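Local atomic coordinates of mitogen-activated protein kinase, putative (Map kinase-like protein) (Leishmania major, PDB entry 3PG1), a protein that probably acts as an ATP-dependent serine/threonine protein kinase of the MAP kinase family. Residues P48-R53 / L111-M116; E79-N84 / E335-D340. One frame throughout, in Å; residues are numbered along the deposited sequence. Where two conformers were deposited one is given.

Contact 1: residues P48-R53 / L111-M116; sequences PVAIKR and LVTELM
The flat groups joining K52 to L111 are their peptide units: each carbonyl receives the partner's N-H in its own plane, K52 N to L111 O and L111 N to K52 O both spanning 2.8 Å. The next hydrogen-bonded pair is A50 with T113; A50 N bonds to T113 O at 2.8 Å, and T113 N returns a bond to A50 O. Where the strand 108-114 ends, the pattern bends: L115 N lies above the carbonyl plane of P48 O, 43° out of it, yet still bonds at 2.9 Å. The two faces of the ladder differ. On one, V112 turns CG1 anti to its backbone N (chi1 -167°), and this methyl meets V49 CB at 3.7 Å and I51 CG1 at 4.1 Å, while Y24 packs against V49 and I51. On the other, A50 CB touches both T113 OG1 and L115 CD1, each at 3.8 Å, and K52 and L111 run side by side, K52 CD against L111 CD1. This is the antiparallel sheet of the kinase N-lobe: PVAIKR carries the VAIK motif, T113 occupies the gatekeeper position, and E114-M116 begin the hinge, so that A50, K52 and T113 probably line the nucleotide pocket, as in other protein kinases.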
# COMPACT_ATOMS: atom_id res chain seq x y z
N PRO A 48 -0.86 -19.86 -8.79
CA PRO A 48 0.26 -19.56 -7.88
C PRO A 48 -0.13 -18.73 -6.66
O PRO A 48 -0.88 -17.74 -6.78
CB PRO A 48 1.26 -18.80 -8.76
CG PRO A 48 0.85 -19.12 -10.18
CD PRO A 48 -0.64 -19.25 -10.12
N VAL A 49 0.35 -19.17 -5.48
CA VAL A 49 0.07 -18.52 -4.20
C VAL A 49 1.34 -18.23 -3.42
O VAL A 49 2.38 -18.87 -3.62
CB VAL A 49 -0.97 -19.28 -3.31
CG1 VAL A 49 -2.37 -19.25 -3.93
CG2 VAL A 49 -0.54 -20.72 -3.00
N ALA A 50 1.26 -17.22 -2.54
CA ALA A 50 2.31 -16.84 -1.62
C ALA A 50 1.80 -17.34 -0.26
O ALA A 50 0.69 -17.00 0.16
CB ALA A 50 2.48 -15.32 -1.61
N ILE A 51 2.58 -18.21 0.39
CA ILE A 51 2.17 -18.75 1.69
C ILE A 51 3.07 -18.23 2.81
O ILE A 51 4.25 -18.62 2.91
CB ILE A 51 2.00 -20.29 1.69
CG1 ILE A 51 1.02 -20.76 0.57
CG2 ILE A 51 1.54 -20.77 3.08
CD1 ILE A 51 1.29 -22.18 0.03
N LYS A 52 2.50 -17.35 3.64
CA LYS A 52 3.17 -16.75 4.79
C LYS A 52 2.88 -17.57 6.04
O LYS A 52 1.73 -17.91 6.32
CB LYS A 52 2.74 -15.28 4.98
CG LYS A 52 3.58 -14.52 6.00
CD LYS A 52 3.10 -13.08 6.14
CE LYS A 52 3.62 -12.40 7.38
NZ LYS A 52 3.05 -11.02 7.53
N ARG A 53 3.94 -17.90 6.78
CA ARG A 53 3.91 -18.68 8.01
C ARG A 53 4.39 -17.79 9.16
O ARG A 53 5.54 -17.37 9.18
CB ARG A 53 4.81 -19.93 7.86
CG ARG A 53 4.82 -20.91 9.03
CD ARG A 53 6.00 -21.83 8.87
NE ARG A 53 6.17 -22.77 9.98
CZ ARG A 53 7.07 -22.65 10.95
NH1 ARG A 53 7.88 -21.59 10.98
NH2 ARG A 53 7.17 -23.57 11.89
N LEU A 111 -1.04 -17.55 6.15
CA LEU A 111 -1.66 -16.56 5.31
C LEU A 111 -1.38 -16.83 3.87
O LEU A 111 -0.23 -16.93 3.45
CB LEU A 111 -1.16 -15.18 5.71
CG LEU A 111 -1.52 -14.79 7.13
CD1 LEU A 111 -0.66 -13.63 7.61
CD2 LEU A 111 -3.02 -14.53 7.25
N VAL A 112 -2.45 -16.98 3.11
CA VAL A 112 -2.36 -17.28 1.70
C VAL A 112 -2.93 -16.13 0.86
O VAL A 112 -4.08 -15.68 1.08
CB VAL A 112 -3.02 -18.63 1.36
CG1 VAL A 112 -2.64 -19.09 -0.04
CG2 VAL A 112 -2.67 -19.71 2.39
N THR A 113 -2.12 -15.64 -0.09
CA THR A 113 -2.51 -14.59 -1.03
C THR A 113 -2.08 -15.05 -2.42
O THR A 113 -1.19 -15.89 -2.52
CB THR A 113 -1.94 -13.21 -0.63
OG1 THR A 113 -0.52 -13.29 -0.49
CG2 THR A 113 -2.57 -12.66 0.66
N GLU A 114 -2.72 -14.55 -3.48
CA GLU A 114 -2.38 -14.90 -4.85
C GLU A 114 -0.99 -14.33 -5.13
O GLU A 114 -0.74 -13.17 -4.82
CB GLU A 114 -3.42 -14.32 -5.84
CG GLU A 114 -3.29 -14.90 -7.25
CD GLU A 114 -4.02 -14.18 -8.37
OE1 GLU A 114 -3.53 -14.23 -9.52
OE2 GLU A 114 -5.09 -13.57 -8.10
N LEU A 115 -0.09 -15.12 -5.71
CA LEU A 115 1.24 -14.61 -6.04
C LEU A 115 1.10 -13.90 -7.39
O LEU A 115 0.74 -14.53 -8.39
CB LEU A 115 2.26 -15.76 -6.11
CG LEU A 115 3.73 -15.36 -6.24
CD1 LEU A 115 4.31 -14.94 -4.88
CD2 LEU A 115 4.54 -16.53 -6.77
N MET A 116 1.31 -12.58 -7.40
CA MET A 116 1.19 -11.79 -8.61
C MET A 116 2.41 -11.91 -9.53
O MET A 116 3.51 -12.21 -9.05
CB MET A 116 0.86 -10.33 -8.28
CG MET A 116 -0.44 -10.19 -7.52
SD MET A 116 -1.83 -10.79 -8.49
CE MET A 116 -3.04 -10.85 -7.28

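Contact 2: residues E79-N84 / E335-D340; sequences EIRLLN and ERFHFD
R81 and L82, on helix 70-85, the αC helix of the kinase N-lobe, meet F337, H338 and F339 of the C-terminal extension that MAP kinases wrap back over this lobe. L82 presses CD2 onto the F337 ring, 3.7 Å from its centroid and 8° off the normal, a CH-pi contact over the centre of the face; H85, further along the helix, meets F337 edge-to-face. At the rim of F337, in its plane, sits R81 CB, 3.9 Å from CE1. The R81 chain then bends at chi2 and chi3 (-141° and 45°), and its guanidinium passes obliquely, one face toward F337 CE1. R81 NH1 comes obliquely to F339 CD1 at 3.6 Å, and R81 CD passes the same ring. The group's edge does the bonding: NH1 reaches H338 O at 2.7 Å, in the plane of that carbonyl, and NH2 adds a weak bond to the same oxygen at 3.2 Å. A water accepts from R81 NH2 at 2.8 Å and from H338 N at 2.9 Å, bridging the two. Since NE forms a salt bridge with E356 of helix 346-360, all three guanidinium nitrogens are engaged; this fixes the rotation of the group and ties one arginine to two parts of the extension.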
# COMPACT_ATOMS: atom_id res chain seq x y z
N GLU A 79 -3.37 -6.55 10.86
CA GLU A 79 -2.98 -6.78 9.46
C GLU A 79 -3.96 -7.76 8.80
O GLU A 79 -4.35 -7.60 7.65
CB GLU A 79 -1.56 -7.35 9.38
CG GLU A 79 -0.46 -6.40 9.83
CD GLU A 79 0.96 -6.91 9.64
OE1 GLU A 79 1.14 -8.00 9.05
OE2 GLU A 79 1.90 -6.20 10.07
N ILE A 80 -4.35 -8.79 9.55
CA ILE A 80 -5.27 -9.83 9.10
C ILE A 80 -6.68 -9.32 8.94
O ILE A 80 -7.31 -9.60 7.92
CB ILE A 80 -5.12 -11.09 10.03
CG1 ILE A 80 -4.11 -12.07 9.44
CG2 ILE A 80 -6.44 -11.79 10.40
CD1 ILE A 80 -2.69 -11.56 9.38
N ARG A 81 -7.18 -8.61 9.94
CA ARG A 81 -8.53 -8.03 9.90
C ARG A 81 -8.68 -7.08 8.70
O ARG A 81 -9.72 -7.12 8.04
CB ARG A 81 -8.84 -7.31 11.24
CG ARG A 81 -9.14 -8.31 12.40
CD ARG A 81 -10.25 -7.85 13.33
NE ARG A 81 -11.38 -7.34 12.55
CZ ARG A 81 -11.95 -6.15 12.73
NH1 ARG A 81 -11.56 -5.37 13.73
NH2 ARG A 81 -12.93 -5.76 11.94
N LEU A 82 -7.64 -6.28 8.40
CA LEU A 82 -7.64 -5.35 7.27
C LEU A 82 -7.67 -6.07 5.95
O LEU A 82 -8.44 -5.68 5.08
CB LEU A 82 -6.44 -4.41 7.32
CG LEU A 82 -6.68 -3.11 8.05
CD1 LEU A 82 -5.38 -2.40 8.33
CD2 LEU A 82 -7.64 -2.23 7.26
N LEU A 83 -6.89 -7.18 5.83
CA LEU A 83 -6.86 -8.00 4.60
C LEU A 83 -8.20 -8.62 4.33
O LEU A 83 -8.67 -8.64 3.19
CB LEU A 83 -5.82 -9.11 4.69
CG LEU A 83 -4.42 -8.83 4.14
CD1 LEU A 83 -3.52 -10.06 4.35
CD2 LEU A 83 -4.45 -8.44 2.64
N ASN A 84 -8.85 -9.08 5.40
CA ASN A 84 -10.13 -9.76 5.38
C ASN A 84 -11.34 -8.86 5.28
O ASN A 84 -12.45 -9.34 5.04
CB ASN A 84 -10.20 -10.69 6.59
CG ASN A 84 -11.00 -11.94 6.36
OD1 ASN A 84 -11.12 -12.44 5.24
ND2 ASN A 84 -11.61 -12.45 7.42
N GLU A 335 -17.82 -1.57 4.18
CA GLU A 335 -18.26 -0.63 5.23
C GLU A 335 -17.02 -0.11 5.95
O GLU A 335 -15.92 -0.62 5.75
CB GLU A 335 -19.17 -1.36 6.25
CG GLU A 335 -20.43 -2.00 5.68
CD GLU A 335 -21.21 -2.93 6.59
OE1 GLU A 335 -20.60 -3.55 7.50
OE2 GLU A 335 -22.43 -3.09 6.37
N ARG A 336 -17.17 0.90 6.82
CA ARG A 336 -16.08 1.44 7.59
C ARG A 336 -15.37 0.38 8.42
O ARG A 336 -16.01 -0.42 9.10
CB ARG A 336 -16.59 2.65 8.40
CG ARG A 336 -15.59 3.29 9.35
CD ARG A 336 -16.15 4.60 9.84
NE ARG A 336 -16.10 5.63 8.79
CZ ARG A 336 -15.05 6.40 8.55
NH1 ARG A 336 -13.94 6.28 9.28
NH2 ARG A 336 -15.08 7.28 7.56
N PHE A 337 -14.02 0.34 8.30
CA PHE A 337 -13.20 -0.59 9.08
C PHE A 337 -13.10 -0.04 10.53
O PHE A 337 -12.91 1.16 10.74
CB PHE A 337 -11.80 -0.77 8.46
CG PHE A 337 -10.88 -1.66 9.27
CD1 PHE A 337 -11.04 -3.05 9.27
CD2 PHE A 337 -9.88 -1.11 10.07
CE1 PHE A 337 -10.21 -3.87 10.03
CE2 PHE A 337 -9.03 -1.94 10.82
CZ PHE A 337 -9.23 -3.31 10.82
N HIS A 338 -13.29 -0.93 11.50
CA HIS A 338 -13.19 -0.62 12.93
C HIS A 338 -12.31 -1.67 13.57
O HIS A 338 -12.50 -2.87 13.36
CB HIS A 338 -14.57 -0.63 13.63
CG HIS A 338 -15.52 0.43 13.15
ND1 HIS A 338 -16.65 0.11 12.41
CD2 HIS A 338 -15.48 1.78 13.34
CE1 HIS A 338 -17.26 1.27 12.16
NE2 HIS A 338 -16.59 2.30 12.69
N PHE A 339 -11.30 -1.22 14.30
CA PHE A 339 -10.45 -2.11 15.09
C PHE A 339 -10.47 -1.58 16.53
O PHE A 339 -10.16 -0.39 16.76
CB PHE A 339 -9.02 -2.24 14.53
CG PHE A 339 -8.20 -3.32 15.21
CD1 PHE A 339 -8.17 -4.61 14.71
CD2 PHE A 339 -7.49 -3.04 16.37
CE1 PHE A 339 -7.42 -5.62 15.35
CE2 PHE A 339 -6.74 -4.04 17.01
CZ PHE A 339 -6.71 -5.32 16.49
N ASP A 340 -10.90 -2.42 17.48
CA ASP A 340 -10.95 -2.03 18.89
C ASP A 340 -9.55 -2.23 19.48
O ASP A 340 -9.12 -3.36 19.70
CB ASP A 340 -12.04 -2.83 19.65
CG ASP A 340 -12.45 -2.24 20.98
OD1 ASP A 340 -11.57 -1.81 21.75
OD2 ASP A 340 -13.67 -2.25 21.28
O HOH W 1 -14.52 -3.52 11.22

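From the N terminus the chain passes 48-53, then the αC segment 79-84, then 111-116, and only much later 335-340, so the two contacts cross. Contact 1 closes a loop of 57 residues, which carries αC out from the sheet and back; contact 2 closes one of 250 residues, which runs through the last two strands of the sheet, the hinge and the C-lobe before the extension returns to the N-lobe. The helix is thus held between sheet and extension. Where the contacts meet, L111 CD1 lies 3.4 Å from I80 CD1, and K52 NZ is 3.9 Å from E79 OE1, a long, weak version of the lysine-glutamate pairing known from active kinases.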